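Local atomic coordinates of designed Anbu Protein (Synthetic construct, PDB entry 5LOY), a protein that probably hydrolyses peptide bonds as an N-terminal nucleophile hydrolase, being a consensus-designed version of Anbu (ancestral beta subunit), a proteasome precursor, that assembles helically. Residues T1-R7 / P142-E148. Residues are numbered along the deposited sequence.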
# COMPACT_ATOMS: atom_id res chain seq x y z
N THR A 1 9.46 7.67 6.31
CA THR A 1 8.40 8.68 6.53
C THR A 1 7.02 8.10 6.35
O THR A 1 6.60 7.81 5.24
CB THR A 1 8.58 9.91 5.62
OG1 THR A 1 9.95 10.29 5.62
CG2 THR A 1 7.74 11.08 6.16
N TYR A 2 6.32 7.96 7.46
CA TYR A 2 4.92 7.67 7.48
C TYR A 2 4.33 8.36 8.71
O TYR A 2 4.86 8.18 9.82
CB TYR A 2 4.72 6.16 7.54
CG TYR A 2 3.28 5.68 7.71
CD1 TYR A 2 2.24 6.30 7.05
CD2 TYR A 2 2.99 4.59 8.52
CE1 TYR A 2 0.93 5.85 7.19
CE2 TYR A 2 1.69 4.12 8.67
CZ TYR A 2 0.66 4.76 8.00
OH TYR A 2 -0.62 4.34 8.14
N CYS A 3 3.27 9.14 8.50
CA CYS A 3 2.59 9.82 9.62
C CYS A 3 1.11 9.67 9.47
O CYS A 3 0.58 9.69 8.36
CB CYS A 3 2.94 11.29 9.66
SG CYS A 3 4.71 11.66 9.63
N VAL A 4 0.44 9.53 10.61
CA VAL A 4 -0.99 9.31 10.65
C VAL A 4 -1.66 10.18 11.70
O VAL A 4 -1.15 10.33 12.81
CB VAL A 4 -1.31 7.85 11.06
CG1 VAL A 4 -2.79 7.56 10.93
CG2 VAL A 4 -0.57 6.90 10.16
N GLY A 5 -2.82 10.72 11.35
CA GLY A 5 -3.66 11.43 12.30
C GLY A 5 -5.04 10.86 12.23
O GLY A 5 -5.56 10.58 11.13
N ILE A 6 -5.66 10.68 13.41
CA ILE A 6 -6.98 10.02 13.50
C ILE A 6 -7.88 10.82 14.38
O ILE A 6 -7.48 11.26 15.44
CB ILE A 6 -6.89 8.61 14.10
CG1 ILE A 6 -5.92 7.76 13.33
CG2 ILE A 6 -8.23 7.91 14.05
CD1 ILE A 6 -5.69 6.41 13.96
N ARG A 7 -9.12 10.98 13.97
CA ARG A 7 -10.10 11.76 14.72
C ARG A 7 -11.33 10.95 15.15
O ARG A 7 -12.00 10.34 14.33
CB ARG A 7 -10.54 12.91 13.85
CG ARG A 7 -11.35 13.93 14.61
CD ARG A 7 -12.34 14.59 13.68
NE ARG A 7 -12.97 15.74 14.31
CZ ARG A 7 -14.13 16.26 13.90
NH1 ARG A 7 -14.79 15.74 12.86
NH2 ARG A 7 -14.63 17.31 14.55
N PRO A 142 -12.38 9.92 8.66
CA PRO A 142 -11.88 10.26 9.99
C PRO A 142 -10.37 10.16 10.19
O PRO A 142 -9.89 10.46 11.28
CB PRO A 142 -12.57 9.23 10.88
CG PRO A 142 -12.62 8.01 10.01
CD PRO A 142 -12.87 8.53 8.61
N PHE A 143 -9.61 9.77 9.18
CA PHE A 143 -8.17 9.80 9.33
C PHE A 143 -7.45 10.31 8.08
O PHE A 143 -8.00 10.27 6.98
CB PHE A 143 -7.65 8.40 9.73
CG PHE A 143 -7.75 7.37 8.63
CD1 PHE A 143 -6.73 7.20 7.71
CD2 PHE A 143 -8.88 6.54 8.54
CE1 PHE A 143 -6.82 6.25 6.68
CE2 PHE A 143 -8.98 5.60 7.53
CZ PHE A 143 -7.95 5.45 6.59
N PHE A 144 -6.20 10.75 8.27
CA PHE A 144 -5.31 11.15 7.19
C PHE A 144 -3.95 10.50 7.36
O PHE A 144 -3.54 10.16 8.46
CB PHE A 144 -5.09 12.66 7.19
CG PHE A 144 -6.32 13.47 6.81
CD1 PHE A 144 -7.06 13.18 5.68
CD2 PHE A 144 -6.65 14.59 7.56
CE1 PHE A 144 -8.16 13.95 5.34
CE2 PHE A 144 -7.73 15.37 7.22
CZ PHE A 144 -8.50 15.04 6.11
N GLN A 145 -3.24 10.37 6.24
CA GLN A 145 -1.90 9.78 6.23
C GLN A 145 -1.03 10.57 5.29
O GLN A 145 -1.51 11.01 4.24
CB GLN A 145 -1.94 8.36 5.64
CG GLN A 145 -2.96 7.38 6.20
CD GLN A 145 -2.99 6.12 5.35
OE1 GLN A 145 -3.61 6.09 4.30
NE2 GLN A 145 -2.30 5.07 5.81
N ILE A 146 0.25 10.69 5.61
CA ILE A 146 1.22 11.29 4.69
C ILE A 146 2.49 10.44 4.70
O ILE A 146 2.72 9.68 5.65
CB ILE A 146 1.56 12.75 5.07
CG1 ILE A 146 2.11 12.85 6.48
CG2 ILE A 146 0.32 13.64 4.95
CD1 ILE A 146 2.37 14.27 6.93
N GLY A 147 3.31 10.58 3.65
CA GLY A 147 4.53 9.76 3.49
C GLY A 147 4.27 8.57 2.60
O GLY A 147 3.57 8.69 1.62
N GLU A 148 4.81 7.40 2.97
CA GLU A 148 4.42 6.12 2.35
C GLU A 148 3.21 5.56 3.08
O GLU A 148 3.35 5.00 4.16
CB GLU A 148 5.54 5.09 2.46
CG GLU A 148 6.63 5.25 1.41
CD GLU A 148 6.16 5.10 -0.03
OE1 GLU A 148 5.23 4.31 -0.32
OE2 GLU A 148 6.73 5.80 -0.91
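Antiparallel pairing of strands distant in sequence depends first on the backbone, as strands 2-7 and 143-147 illustrate. Their axes approach to 4.8 Å, and their directions differ by 166°. C3 and I146 exchange two hydrogen bonds, C3 N to I146 O (3.0 Å) and I146 N to C3 O (2.9 Å); G5 and F144 repeat the pattern. Single bonds close the ladder at its ends, from R7 N to P142 O (2.8 Å) and from E148 N to T1 O (2.9 Å). At the non-hydrogen-bonded positions, CA-H...O contacts such as Q145 CA to C3 O (3.3 Å) fill the intervals. G147 has a positive phi, and a CB there would collide with T1 O and press on I146 O, so this backbone suits glycine.

Side chains then distinguish the two faces. C3 CB packs on I146 CG1 (3.6 Å), on the face that meets strands 42-50 and 124-128. On the other, I6 CG1 lies 4.0 Å from F143 CB, and F143 reaches L156 of helix 153-159. One polar link joins the side chains: Q145 NE2 donates to Y2 OH (3.0 Å), which also bonds S176.

With one sheet face against the second sheet and the other beneath helices, this is the layered αββα sandwich of Ntn hydrolases; here T1 opens the chain, at the position of the catalytic threonine in proteasome beta subunits, consistent with a similar role.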